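Cytosol aminopeptidase (Coxiella burnetii, PDB 3IJ3) probably acts as a manganese-dependent metalloaminopeptidase of the M17 (leucine aminopeptidase) family, removing residues from the N-termini of peptides. Local coordinates at residues Arg174-Thr179 with Gly276-Leu281; Lys244-Gly249 with Arg297-Ala302; Val248-Cys253 with Asp356-Thr361; Met270-Gly275 with Asp449-Asn454; Glu334-Leu339 with Ile429-Phe434. One frame throughout, in Å; residues are numbered along the deposited sequence.

Contacts 1 to 4 join the central sheet of the catalytic domain to its helices and loops; contacts 3, 4 and 5 reach the metal site. Contacts 2 and 3 share Val248 and Gly249 and flank strand 244-252 with strands 295-305 and 353-359. Contact 1 packs two helices over this sheet, its Ala280 CB lying 3.4 Å from Leu298 CD1 of contact 2. Contact 4 carries Asp273 and contact 3 Lys250, while Glu334 opens contact 5; the centres of contacts 3 and 4 are about 8 Å apart. Asp273 and Glu334 bind the same lithium ion, and contacts 3 and 5 both hold the sulfate beside it.

Contact 1: residues Arg174-Thr179 with Gly276-Leu281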
# COMPACT_ATOMS: atom_id res chain seq x y z
N ARG A 174 20.16 -5.52 -28.60
CA ARG A 174 19.49 -4.26 -28.27
C ARG A 174 18.19 -4.12 -29.01
O ARG A 174 17.19 -3.74 -28.41
CB ARG A 174 20.41 -3.07 -28.54
CG ARG A 174 21.57 -2.94 -27.56
CD ARG A 174 22.49 -1.83 -28.01
NE ARG A 174 23.53 -1.52 -27.03
CZ ARG A 174 24.39 -0.51 -27.14
NH1 ARG A 174 24.38 0.25 -28.23
NH2 ARG A 174 25.30 -0.29 -26.19
N ASP A 175 18.19 -4.43 -30.31
CA ASP A 175 16.98 -4.31 -31.14
C ASP A 175 15.86 -5.24 -30.66
O ASP A 175 14.71 -4.80 -30.54
CB ASP A 175 17.26 -4.61 -32.64
CG ASP A 175 18.01 -3.49 -33.37
OD1 ASP A 175 18.12 -2.35 -32.87
OD2 ASP A 175 18.47 -3.75 -34.52
N LEU A 176 16.19 -6.50 -30.37
CA LEU A 176 15.18 -7.45 -29.93
C LEU A 176 14.55 -7.00 -28.60
O LEU A 176 13.34 -7.04 -28.43
CB LEU A 176 15.77 -8.86 -29.80
CG LEU A 176 16.18 -9.50 -31.13
CD1 LEU A 176 16.95 -10.85 -30.87
CD2 LEU A 176 14.97 -9.73 -32.05
N ILE A 177 15.39 -6.59 -27.65
CA ILE A 177 14.90 -6.13 -26.35
C ILE A 177 14.06 -4.85 -26.49
O ILE A 177 12.98 -4.74 -25.92
CB ILE A 177 16.05 -5.93 -25.35
CG1 ILE A 177 16.67 -7.28 -25.01
CG2 ILE A 177 15.56 -5.22 -24.03
CD1 ILE A 177 18.01 -7.19 -24.30
N ASN A 178 14.57 -3.91 -27.28
CA ASN A 178 13.85 -2.64 -27.51
C ASN A 178 12.51 -2.77 -28.24
O ASN A 178 11.64 -1.89 -28.11
CB ASN A 178 14.75 -1.65 -28.25
CG ASN A 178 15.81 -1.02 -27.37
OD1 ASN A 178 15.60 -0.82 -26.18
ND2 ASN A 178 16.91 -0.59 -27.98
N THR A 179 12.34 -3.81 -29.05
CA THR A 179 11.09 -3.93 -29.82
C THR A 179 9.93 -4.15 -28.87
O THR A 179 9.95 -5.05 -28.04
CB THR A 179 11.17 -5.07 -30.84
OG1 THR A 179 12.28 -4.85 -31.72
CG2 THR A 179 9.85 -5.15 -31.69
N GLY A 276 16.95 -12.72 -21.95
CA GLY A 276 17.79 -13.90 -21.85
C GLY A 276 17.85 -14.63 -23.18
O GLY A 276 18.90 -15.13 -23.60
N ALA A 277 16.70 -14.69 -23.87
CA ALA A 277 16.62 -15.30 -25.19
C ALA A 277 17.49 -14.51 -26.15
O ALA A 277 18.23 -15.09 -26.98
CB ALA A 277 15.16 -15.33 -25.69
N ALA A 278 17.40 -13.18 -26.09
CA ALA A 278 18.22 -12.34 -26.99
C ALA A 278 19.71 -12.59 -26.76
O ALA A 278 20.50 -12.68 -27.72
CB ALA A 278 17.88 -10.87 -26.83
N HIS A 279 20.10 -12.69 -25.49
CA HIS A 279 21.50 -12.98 -25.13
C HIS A 279 21.95 -14.33 -25.63
O HIS A 279 23.06 -14.47 -26.18
CB HIS A 279 21.71 -12.89 -23.62
CG HIS A 279 21.90 -11.49 -23.14
ND1 HIS A 279 20.89 -10.54 -23.16
CD2 HIS A 279 22.99 -10.87 -22.65
CE1 HIS A 279 21.36 -9.40 -22.70
NE2 HIS A 279 22.63 -9.57 -22.38
N ALA A 280 21.12 -15.36 -25.41
CA ALA A 280 21.46 -16.70 -25.86
C ALA A 280 21.59 -16.73 -27.39
O ALA A 280 22.52 -17.32 -27.94
CB ALA A 280 20.43 -17.72 -25.35
N LEU A 281 20.66 -16.06 -28.09
CA LEU A 281 20.74 -15.97 -29.55
C LEU A 281 22.01 -15.22 -29.99
O LEU A 281 22.70 -15.63 -30.92
CB LEU A 281 19.49 -15.28 -30.12
CG LEU A 281 19.50 -15.05 -31.63
CD1 LEU A 281 19.70 -16.38 -32.42
CD2 LEU A 281 18.21 -14.32 -32.08
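Leu176 and Ile177 of helix 157-178 close on Ala278 of helix 275-289 through purely apolar packing. The methyl CD1 of Leu176 lies 4.1 Å from Ala278 CB and 3.9 Å from Leu281 CD2, so this one branch serves two neighbours a helical turn apart. The leucine side chains meet at about a right angle; with its CG anti to the backbone N (chi1 176°), Leu281 brings CD2 to the Leu176 methyl. On the other flank of Ala278, CG1 of Ile177 approaches its CB to 4.2 Å, while the far methyl CD1 comes to the edge of the His279 imidazole, 4.3 Å from CE1.

The segments run almost antiparallel, at 162°, with axes 9.3 Å apart; the small Ala278 lets Leu176 and Ile177 settle against the opposing helix. In this alpha/beta catalytic domain, helix 275-289 lies against the central sheet, where Ala277 packs on Ile300 and Ala280 on Leu298. Helix 157-178 packs beside it, Ile177 also touching Ala452 and Trp453 of strand 445-454.

Polar contacts stay within each helix or lead elsewhere. At the end of helix 157-178, Asp175 O accepts both Thr179 N and Thr179 OG1, the hydroxyl at 2.7 Å from above the carbonyl plane and the amide from the opposite face. The His279 ring is held at both nitrogens, ND1 by Gly275 O and NE2 by Met468 N, which fixes its rotation while its edge meets Ile177.

Contact 2: residues Lys244-Gly249 with Arg297-Ala302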
# COMPACT_ATOMS: atom_id res chain seq x y z
N LYS A 244 29.58 -30.72 -27.14
CA LYS A 244 28.29 -30.09 -27.13
C LYS A 244 28.21 -28.93 -26.14
O LYS A 244 28.44 -29.10 -24.95
CB LYS A 244 27.20 -31.11 -26.81
CG LYS A 244 26.93 -32.14 -27.89
CD LYS A 244 25.81 -33.08 -27.43
CE LYS A 244 25.31 -34.01 -28.55
NZ LYS A 244 26.35 -34.90 -29.03
N VAL A 245 27.92 -27.74 -26.67
CA VAL A 245 27.70 -26.54 -25.85
C VAL A 245 26.26 -26.17 -26.13
O VAL A 245 25.91 -25.91 -27.30
CB VAL A 245 28.63 -25.39 -26.25
CG1 VAL A 245 28.23 -24.08 -25.51
CG2 VAL A 245 30.09 -25.78 -25.97
N THR A 246 25.43 -26.14 -25.09
CA THR A 246 24.01 -25.84 -25.22
C THR A 246 23.68 -24.57 -24.47
O THR A 246 23.99 -24.43 -23.26
CB THR A 246 23.12 -27.02 -24.73
OG1 THR A 246 23.41 -28.20 -25.50
CG2 THR A 246 21.57 -26.66 -24.83
N LEU A 247 23.05 -23.63 -25.19
CA LEU A 247 22.65 -22.34 -24.66
C LEU A 247 21.14 -22.32 -24.51
O LEU A 247 20.41 -22.80 -25.38
CB LEU A 247 23.07 -21.23 -25.62
CG LEU A 247 24.54 -21.21 -26.06
CD1 LEU A 247 24.78 -20.00 -27.04
CD2 LEU A 247 25.50 -21.17 -24.86
N VAL A 248 20.68 -21.80 -23.38
CA VAL A 248 19.28 -21.72 -23.06
C VAL A 248 18.94 -20.28 -22.69
O VAL A 248 19.64 -19.63 -21.92
CB VAL A 248 18.95 -22.66 -21.92
CG1 VAL A 248 17.43 -22.57 -21.56
CG2 VAL A 248 19.35 -24.11 -22.26
N GLY A 249 17.86 -19.74 -23.27
CA GLY A 249 17.47 -18.38 -22.96
C GLY A 249 15.98 -18.17 -22.70
O GLY A 249 15.14 -18.66 -23.44
N ARG A 297 23.85 -25.92 -29.64
CA ARG A 297 22.41 -26.05 -29.60
C ARG A 297 21.92 -24.83 -28.82
O ARG A 297 22.55 -24.42 -27.84
CB ARG A 297 21.98 -27.34 -28.91
CG ARG A 297 20.50 -27.51 -28.84
CD ARG A 297 20.12 -28.79 -28.12
NE ARG A 297 18.74 -29.19 -28.40
CZ ARG A 297 18.15 -30.24 -27.84
NH1 ARG A 297 18.78 -30.97 -26.92
NH2 ARG A 297 16.91 -30.56 -28.19
N LEU A 298 20.84 -24.23 -29.30
CA LEU A 298 20.19 -23.09 -28.67
C LEU A 298 18.73 -23.41 -28.44
O LEU A 298 18.00 -23.75 -29.39
CB LEU A 298 20.32 -21.84 -29.55
CG LEU A 298 19.45 -20.62 -29.21
CD1 LEU A 298 19.93 -19.95 -27.89
CD2 LEU A 298 19.50 -19.62 -30.34
N LEU A 299 18.29 -23.34 -27.17
CA LEU A 299 16.93 -23.62 -26.77
C LEU A 299 16.32 -22.38 -26.15
O LEU A 299 16.85 -21.84 -25.17
CB LEU A 299 16.91 -24.78 -25.76
CG LEU A 299 17.20 -26.16 -26.33
CD1 LEU A 299 17.63 -27.13 -25.22
CD2 LEU A 299 15.94 -26.67 -27.06
N ILE A 300 15.21 -21.91 -26.74
CA ILE A 300 14.50 -20.74 -26.24
C ILE A 300 12.99 -21.02 -26.07
O ILE A 300 12.27 -21.20 -27.07
CB ILE A 300 14.65 -19.52 -27.18
CG1 ILE A 300 16.11 -19.05 -27.23
CG2 ILE A 300 13.71 -18.38 -26.77
CD1 ILE A 300 16.40 -18.03 -28.38
N PRO A 301 12.53 -21.11 -24.81
CA PRO A 301 11.09 -21.17 -24.57
C PRO A 301 10.57 -19.75 -24.83
O PRO A 301 11.07 -18.77 -24.23
CB PRO A 301 10.97 -21.56 -23.10
CG PRO A 301 12.32 -21.56 -22.53
CD PRO A 301 13.32 -21.35 -23.58
N ALA A 302 9.59 -19.62 -25.71
CA ALA A 302 9.06 -18.31 -26.11
C ALA A 302 7.57 -18.26 -25.78
O ALA A 302 6.76 -19.01 -26.34
CB ALA A 302 9.34 -18.05 -27.59
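Thr246 and Arg297 stand side by side on one face of the sheet, pointing the same way, with Thr246 OG1 3.8 Å from Arg297 CB. The threonine methyl CG2, anti to the backbone N, also reaches Leu299, meeting its CD1 at 4.0 Å. That same leucine methyl sits over one face of the Arg297 guanidinium, offset toward its rim. The arginine runs extended from CG to NE and carries its charge away from strand 244-249, to salt bridges with Asp234, Glu345 and Glu349. Val248 continues this face, its CG2 packing against CB of Leu299.

Leu247 and Leu298 occupy the other face. CB of Leu247 lies 4.1 Å from CD1 of Leu298, and both pack against helix 275-289, Leu247 on Leu283 and Leu298 on Ala280 and Leu281. Beyond them, Gly249 has no side chain to set against Ile300; its carbonyl O instead comes 3.3 Å from CD of Pro301.

Four backbone hydrogen bonds fix the register. Arg297 N and Leu299 N donate to Val245 O and Leu247 O, and Leu247 N and Gly249 N return bonds to Arg297 O and Leu299 O; the straightest, Leu247 N to Arg297 O, measures 2.8 Å with 172° at the hydrogen. The two parallel strands and the connecting helix 275-289 form a beta-alpha-beta crossover in the central sheet of the M17 catalytic domain.

Contact 3: residues Val248-Cys253 with Asp356-Thr361; sequences VGKGVC and DFSTLT. With SO4 (sulfate ion), chain D.
Lys250, at the break in strand 244-252, passes Ser358 and crosses Thr359 at about a right angle, ending in an ammonium held by several partners. NZ donates to Thr359 O at 3.2 Å, tilted from the carbonyl plane, and to sulfate O3 at 3.0 Å, and forms a salt bridge with Asp273. The chain is fully extended, with CG anti to the backbone N (chi1 174°), which carries NZ past Ser358, whose OG lies 3.3 Å from Lys250 CD.

Backbone bonds pair the strands in parallel: Phe357 N donates to Val248 O at 2.9 Å, and Lys250 N to Phe357 O at 3.1 Å.

A water links the diverging chains, donating to Lys250 O at 2.8 Å and Thr359 OG1 at 2.7 Å; Thr359 OG1 is also bonded to Asp273.

Apolar contact is slight. CB of Val248 meets CB of Asp356 at 3.8 Å, while the Asp356 carboxylate turns off to His447 and Trp445.

Lys250, toward the C-terminal ends of the parallel strands 244-252 and 353-359, belongs to the lithium site, consistent with the metal-binding active site of M17 aminopeptidases.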
# COMPACT_ATOMS: atom_id res chain seq x y z
N VAL A 248 20.68 -21.80 -23.38
CA VAL A 248 19.28 -21.72 -23.06
C VAL A 248 18.94 -20.28 -22.69
O VAL A 248 19.64 -19.63 -21.92
CB VAL A 248 18.95 -22.66 -21.92
CG1 VAL A 248 17.43 -22.57 -21.56
CG2 VAL A 248 19.35 -24.11 -22.26
N GLY A 249 17.86 -19.74 -23.27
CA GLY A 249 17.47 -18.38 -22.96
C GLY A 249 15.98 -18.17 -22.70
O GLY A 249 15.14 -18.66 -23.44
N LYS A 250 15.67 -17.44 -21.63
CA LYS A 250 14.29 -17.15 -21.25
C LYS A 250 13.65 -16.16 -22.22
O LYS A 250 14.05 -14.99 -22.28
CB LYS A 250 14.27 -16.60 -19.82
CG LYS A 250 12.89 -16.10 -19.33
CD LYS A 250 13.03 -15.42 -17.97
CE LYS A 250 11.82 -14.55 -17.63
NZ LYS A 250 12.06 -13.78 -16.34
N GLY A 251 12.64 -16.63 -22.96
CA GLY A 251 11.95 -15.83 -23.95
C GLY A 251 10.56 -15.40 -23.54
O GLY A 251 9.60 -15.63 -24.27
N VAL A 252 10.43 -14.74 -22.38
CA VAL A 252 9.10 -14.26 -21.95
C VAL A 252 8.92 -12.90 -22.64
O VAL A 252 9.42 -11.87 -22.17
CB VAL A 252 8.99 -14.19 -20.43
CG1 VAL A 252 7.65 -13.61 -19.98
CG2 VAL A 252 9.15 -15.60 -19.85
N CYS A 253 8.22 -12.93 -23.76
CA CYS A 253 8.05 -11.74 -24.62
C CYS A 253 7.37 -10.57 -23.94
O CYS A 253 7.66 -9.40 -24.25
CB CYS A 253 7.40 -12.14 -25.93
SG CYS A 253 8.53 -13.26 -26.89
N ASP A 356 22.70 -20.89 -19.33
CA ASP A 356 21.40 -20.22 -19.47
C ASP A 356 21.48 -18.74 -19.10
O ASP A 356 22.32 -18.31 -18.30
CB ASP A 356 20.25 -20.95 -18.76
CG ASP A 356 20.18 -20.71 -17.30
OD1 ASP A 356 19.83 -19.57 -16.90
OD2 ASP A 356 20.34 -21.70 -16.53
N PHE A 357 20.62 -17.96 -19.75
CA PHE A 357 20.52 -16.52 -19.54
C PHE A 357 19.07 -16.23 -19.23
O PHE A 357 18.17 -16.66 -19.97
CB PHE A 357 20.90 -15.74 -20.79
CG PHE A 357 22.35 -15.87 -21.16
CD1 PHE A 357 23.29 -15.00 -20.63
CD2 PHE A 357 22.76 -16.83 -22.05
CE1 PHE A 357 24.62 -15.09 -20.99
CE2 PHE A 357 24.11 -16.95 -22.40
CZ PHE A 357 25.03 -16.08 -21.88
N SER A 358 18.85 -15.54 -18.13
CA SER A 358 17.52 -15.21 -17.68
C SER A 358 17.49 -13.80 -17.14
O SER A 358 18.43 -13.34 -16.56
CB SER A 358 17.11 -16.20 -16.60
OG SER A 358 15.77 -16.02 -16.24
N THR A 359 16.41 -13.08 -17.40
CA THR A 359 16.27 -11.72 -16.88
C THR A 359 15.64 -11.72 -15.50
O THR A 359 14.72 -12.50 -15.16
CB THR A 359 15.46 -10.82 -17.79
OG1 THR A 359 14.28 -11.53 -18.22
CG2 THR A 359 16.28 -10.39 -18.99
N LEU A 360 16.15 -10.79 -14.68
CA LEU A 360 15.67 -10.57 -13.33
C LEU A 360 14.39 -9.76 -13.34
O LEU A 360 14.28 -8.83 -14.15
CB LEU A 360 16.68 -9.70 -12.56
CG LEU A 360 17.96 -10.38 -12.17
CD1 LEU A 360 19.06 -9.44 -11.79
CD2 LEU A 360 17.61 -11.36 -11.03
N THR A 361 13.46 -10.08 -12.45
CA THR A 361 12.22 -9.26 -12.29
C THR A 361 11.97 -9.00 -10.79
O THR A 361 12.11 -9.93 -9.96
CB THR A 361 10.99 -9.91 -12.92
OG1 THR A 361 10.73 -11.18 -12.28
CG2 THR A 361 11.23 -10.12 -14.45
S SO4 D . 11.58 -15.81 -13.02
O1 SO4 D . 10.34 -15.30 -13.60
O2 SO4 D . 11.33 -17.21 -12.68
O3 SO4 D . 12.61 -15.63 -14.03
O4 SO4 D . 11.93 -15.06 -11.80
O HOH W 1 14.94 -13.33 -20.16

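Contact 4: residues Met270-Gly275 with Asp449-Asn454. With LI (lithium ion), chain C.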
# COMPACT_ATOMS: atom_id res chain seq x y z
N MET A 270 8.58 -4.59 -19.06
CA MET A 270 8.47 -6.03 -19.26
C MET A 270 8.58 -6.58 -20.69
O MET A 270 8.62 -7.79 -20.87
CB MET A 270 7.33 -6.61 -18.48
CG MET A 270 7.56 -6.59 -16.99
SD MET A 270 9.04 -7.53 -16.43
CE MET A 270 10.26 -6.21 -16.27
N LYS A 271 8.63 -5.70 -21.68
CA LYS A 271 8.97 -6.14 -23.04
C LYS A 271 10.40 -6.74 -22.98
O LYS A 271 10.80 -7.50 -23.86
CB LYS A 271 8.93 -4.98 -24.04
CG LYS A 271 10.00 -3.91 -23.86
CD LYS A 271 9.82 -2.78 -24.86
CE LYS A 271 10.92 -1.76 -24.73
NZ LYS A 271 10.90 -0.62 -25.73
N LYS A 272 11.18 -6.41 -21.93
CA LYS A 272 12.56 -6.91 -21.83
C LYS A 272 12.68 -8.26 -21.20
O LYS A 272 13.81 -8.77 -21.09
CB LYS A 272 13.48 -5.94 -21.05
CG LYS A 272 13.40 -6.03 -19.52
CD LYS A 272 14.35 -5.02 -18.89
CE LYS A 272 14.26 -4.99 -17.36
NZ LYS A 272 14.71 -6.29 -16.77
N ASP A 273 11.57 -8.89 -20.81
CA ASP A 273 11.68 -10.19 -20.14
C ASP A 273 12.07 -11.36 -21.06
O ASP A 273 12.12 -12.53 -20.63
CB ASP A 273 10.45 -10.49 -19.28
CG ASP A 273 10.82 -11.20 -17.98
OD1 ASP A 273 11.94 -10.97 -17.46
OD2 ASP A 273 10.01 -11.99 -17.49
N MET A 274 12.33 -11.04 -22.32
CA MET A 274 12.89 -11.99 -23.28
C MET A 274 14.38 -11.68 -23.52
O MET A 274 15.00 -12.21 -24.46
CB MET A 274 12.13 -12.00 -24.62
CG MET A 274 11.73 -10.71 -25.21
SD MET A 274 13.04 -9.50 -25.46
CE MET A 274 13.93 -10.29 -26.81
N GLY A 275 14.98 -10.87 -22.66
CA GLY A 275 16.40 -10.50 -22.77
C GLY A 275 17.32 -11.70 -22.70
O GLY A 275 18.34 -11.73 -23.37
N ASP A 449 21.78 -14.45 -14.35
CA ASP A 449 20.62 -13.59 -14.09
C ASP A 449 21.10 -12.21 -14.50
O ASP A 449 22.10 -11.69 -13.97
CB ASP A 449 20.20 -13.59 -12.63
CG ASP A 449 19.51 -14.85 -12.23
OD1 ASP A 449 18.81 -15.42 -13.08
OD2 ASP A 449 19.65 -15.27 -11.05
N ILE A 450 20.42 -11.63 -15.48
CA ILE A 450 20.82 -10.32 -16.02
C ILE A 450 19.66 -9.32 -16.04
O ILE A 450 18.49 -9.72 -16.09
CB ILE A 450 21.34 -10.50 -17.47
CG1 ILE A 450 20.24 -11.08 -18.37
CG2 ILE A 450 22.58 -11.40 -17.52
CD1 ILE A 450 20.62 -11.17 -19.86
N PHE A 451 19.98 -8.03 -16.01
CA PHE A 451 18.93 -7.01 -16.06
C PHE A 451 18.60 -6.63 -17.54
O PHE A 451 17.46 -6.31 -17.86
CB PHE A 451 19.36 -5.82 -15.20
CG PHE A 451 18.31 -4.76 -15.07
CD1 PHE A 451 17.15 -5.01 -14.38
CD2 PHE A 451 18.52 -3.50 -15.58
CE1 PHE A 451 16.18 -4.03 -14.25
CE2 PHE A 451 17.55 -2.52 -15.42
CZ PHE A 451 16.40 -2.80 -14.76
N ALA A 452 19.62 -6.67 -18.41
CA ALA A 452 19.47 -6.47 -19.86
C ALA A 452 18.91 -5.12 -20.26
O ALA A 452 18.26 -5.03 -21.29
CB ALA A 452 18.60 -7.61 -20.46
N TRP A 453 19.21 -4.08 -19.49
CA TRP A 453 18.67 -2.76 -19.75
C TRP A 453 19.51 -1.66 -19.13
O TRP A 453 20.09 -1.87 -18.06
CB TRP A 453 17.25 -2.72 -19.14
CG TRP A 453 16.41 -1.52 -19.44
CD1 TRP A 453 16.35 -0.35 -18.73
CD2 TRP A 453 15.47 -1.37 -20.51
NE1 TRP A 453 15.44 0.51 -19.29
CE2 TRP A 453 14.89 -0.09 -20.39
CE3 TRP A 453 15.07 -2.19 -21.56
CZ2 TRP A 453 13.93 0.37 -21.27
CZ3 TRP A 453 14.12 -1.73 -22.43
CH2 TRP A 453 13.58 -0.46 -22.30
N ASN A 454 19.63 -0.54 -19.83
CA ASN A 454 20.27 0.66 -19.34
C ASN A 454 19.16 1.62 -18.88
O ASN A 454 18.40 2.15 -19.70
CB ASN A 454 21.08 1.36 -20.43
CG ASN A 454 22.24 0.51 -20.93
OD1 ASN A 454 22.96 -0.11 -20.13
ND2 ASN A 454 22.48 0.53 -22.26
LI LI C . 9.24 -12.88 -16.00
O HOH W 2 9.51 -12.86 -14.10
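Lys272 sets its buried ammonium against both the carbonyl and the ring of a single residue, Phe451. NZ donates to Phe451 O at 3.0 Å, in the carbonyl plane and on a lone pair, and forms an off-centre cation-pi contact 4.1 Å from the centroid of the Phe451 ring. CE lies over the same ring, 24° from its normal, in a CH-pi contact. The lysine is straight from CG as far as CE and then bends at chi4 (65°), bringing NZ back toward the carbonyl as CE stays above the ring. Its CD rests 3.7 Å from Trp453 CB.

Neighbouring Lys271 takes a different course. Extended beyond CG, it crosses Trp453 at about a right angle and sets CE at the indole edge, 3.8 Å from CH2; its NZ bonds to Asn178 O.

This loop precedes helix 275-289 and meets strand 445-454 where a break interrupts it, at the left-handed backbone of Ala452, in the central sheet of the M17 catalytic domain. The CB of Asp273, next after the two lysines, points away from segment 449-454, and its carboxylate binds the lithium ion through OD2 at 1.9 Å, alongside Asp255, Glu334 and a water.

At the start of the helix, CA of Gly275 comes 4.3 Å from CB of Ala452, and Gly275 O lies near Ile450 CD1.

Contact 5: residues Glu334-Leu339 with Ile429-Phe434; sequences EGRVVL and ITAALF. With LI (lithium ion), chain C; SO4 (sulfate ion), chain D; SO4 (sulfate ion), chain F.
Arg336 lays its aliphatic chain across the face of the Phe434 ring, with CG 4.0 Å from the ring centroid in a CH-pi contact. The guanidinium then passes on to Ala431, whose CB sits over its centre, 3.6 Å from NH2. Guanidinium and ring planes are 53° apart. CG falls between the backbone N and carbonyl carbon (chi1 71°), and a bend at chi3 carries the group toward helix 427-436.

The guanidinium edge links two sulfates, probably from the crystallisation liquor. In the sulfate near the metal, O2 accepts from Arg336 NE at 2.8 Å and O4 from NH2; the second sulfate takes bonds from NH1 and NH2, its O3 lying 3.0 Å from NH2. Backbone amides share the grip, Gly335 N and Arg336 N donating to O1 and O2 of the first sulfate.

The segments 335-339 and 429-434 run nearly parallel, at 17°, in the catalytic domain of the M17 family, whose cytosol aminopeptidase signature (330-337) includes Glu334 and Arg336. Glu334 OE2 binds the lithium ion at 1.9 Å, sharing it with Asp255 and Asp273. A water on that ion lies 2.6 Å from O1 of the first sulfate and probably donates to it.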
# COMPACT_ATOMS: atom_id res chain seq x y z
N GLU A 334 7.54 -17.17 -13.39
CA GLU A 334 7.26 -18.04 -14.55
C GLU A 334 8.49 -18.40 -15.37
O GLU A 334 8.53 -19.43 -16.07
CB GLU A 334 6.24 -17.35 -15.50
CG GLU A 334 6.78 -16.32 -16.53
CD GLU A 334 7.42 -15.09 -15.92
OE1 GLU A 334 7.06 -14.76 -14.78
OE2 GLU A 334 8.29 -14.47 -16.57
N GLY A 335 9.49 -17.53 -15.34
CA GLY A 335 10.70 -17.74 -16.15
C GLY A 335 11.40 -19.04 -15.82
O GLY A 335 11.81 -19.80 -16.71
N ARG A 336 11.56 -19.30 -14.54
CA ARG A 336 12.23 -20.53 -14.10
C ARG A 336 11.41 -21.77 -14.48
O ARG A 336 11.97 -22.84 -14.72
CB ARG A 336 12.48 -20.47 -12.60
CG ARG A 336 11.25 -20.59 -11.74
CD ARG A 336 11.44 -20.04 -10.32
NE ARG A 336 11.68 -18.61 -10.30
CZ ARG A 336 11.79 -17.89 -9.17
NH1 ARG A 336 11.71 -18.46 -7.97
NH2 ARG A 336 12.03 -16.60 -9.25
N VAL A 337 10.07 -21.61 -14.50
CA VAL A 337 9.16 -22.73 -14.87
C VAL A 337 9.36 -23.13 -16.36
O VAL A 337 9.53 -24.32 -16.67
CB VAL A 337 7.69 -22.41 -14.55
CG1 VAL A 337 6.74 -23.53 -15.04
CG2 VAL A 337 7.50 -22.15 -13.04
N VAL A 338 9.42 -22.13 -17.25
CA VAL A 338 9.61 -22.44 -18.67
C VAL A 338 11.03 -22.92 -18.92
O VAL A 338 11.24 -23.83 -19.73
CB VAL A 338 9.17 -21.31 -19.63
CG1 VAL A 338 7.70 -20.91 -19.28
CG2 VAL A 338 10.11 -20.08 -19.59
N LEU A 339 12.00 -22.34 -18.21
CA LEU A 339 13.41 -22.77 -18.34
C LEU A 339 13.60 -24.22 -17.90
O LEU A 339 14.44 -24.92 -18.45
CB LEU A 339 14.34 -21.86 -17.55
CG LEU A 339 14.57 -20.48 -18.17
CD1 LEU A 339 15.35 -19.58 -17.19
CD2 LEU A 339 15.28 -20.60 -19.51
N ILE A 429 18.87 -16.42 -5.37
CA ILE A 429 19.37 -17.75 -5.05
C ILE A 429 18.24 -18.72 -5.25
O ILE A 429 18.43 -19.81 -5.79
CB ILE A 429 19.89 -17.83 -3.63
CG1 ILE A 429 21.15 -16.97 -3.53
CG2 ILE A 429 20.21 -19.31 -3.23
CD1 ILE A 429 21.61 -16.74 -2.09
N THR A 430 17.04 -18.33 -4.81
CA THR A 430 15.88 -19.19 -4.91
C THR A 430 15.62 -19.66 -6.36
O THR A 430 15.42 -20.87 -6.59
CB THR A 430 14.62 -18.48 -4.25
OG1 THR A 430 14.92 -18.18 -2.88
CG2 THR A 430 13.40 -19.42 -4.30
N ALA A 431 15.64 -18.76 -7.34
CA ALA A 431 15.41 -19.11 -8.74
C ALA A 431 16.44 -20.10 -9.29
O ALA A 431 16.12 -21.06 -10.01
CB ALA A 431 15.34 -17.88 -9.60
N ALA A 432 17.70 -19.82 -8.98
CA ALA A 432 18.80 -20.65 -9.40
C ALA A 432 18.70 -22.03 -8.77
O ALA A 432 18.97 -23.04 -9.45
CB ALA A 432 20.15 -19.96 -9.03
N LEU A 433 18.33 -22.11 -7.49
CA LEU A 433 18.19 -23.43 -6.82
C LEU A 433 17.05 -24.20 -7.42
O LEU A 433 17.09 -25.43 -7.49
CB LEU A 433 17.93 -23.33 -5.30
CG LEU A 433 19.02 -22.99 -4.34
CD1 LEU A 433 18.41 -22.76 -2.92
CD2 LEU A 433 20.13 -24.05 -4.32
N PHE A 434 16.00 -23.49 -7.83
CA PHE A 434 14.88 -24.14 -8.49
C PHE A 434 15.39 -24.85 -9.78
O PHE A 434 15.18 -26.03 -9.98
CB PHE A 434 13.80 -23.12 -8.86
CG PHE A 434 12.65 -23.73 -9.61
CD1 PHE A 434 11.55 -24.26 -8.93
CD2 PHE A 434 12.68 -23.80 -10.98
CE1 PHE A 434 10.48 -24.85 -9.63
CE2 PHE A 434 11.63 -24.39 -11.69
CZ PHE A 434 10.52 -24.91 -11.02
LI LI C . 9.24 -12.88 -16.00
S SO4 D . 11.58 -15.81 -13.02
O1 SO4 D . 10.34 -15.30 -13.60
O2 SO4 D . 11.33 -17.21 -12.68
O3 SO4 D . 12.61 -15.63 -14.03
O4 SO4 D . 11.93 -15.06 -11.80
S SO4 F . 11.66 -16.00 -5.29
O1 SO4 F . 10.80 -14.82 -5.16
O2 SO4 F . 10.87 -17.22 -5.40
O3 SO4 F . 12.58 -15.90 -6.41
O4 SO4 F . 12.47 -16.07 -4.06
O HOH W 2 9.51 -12.86 -14.10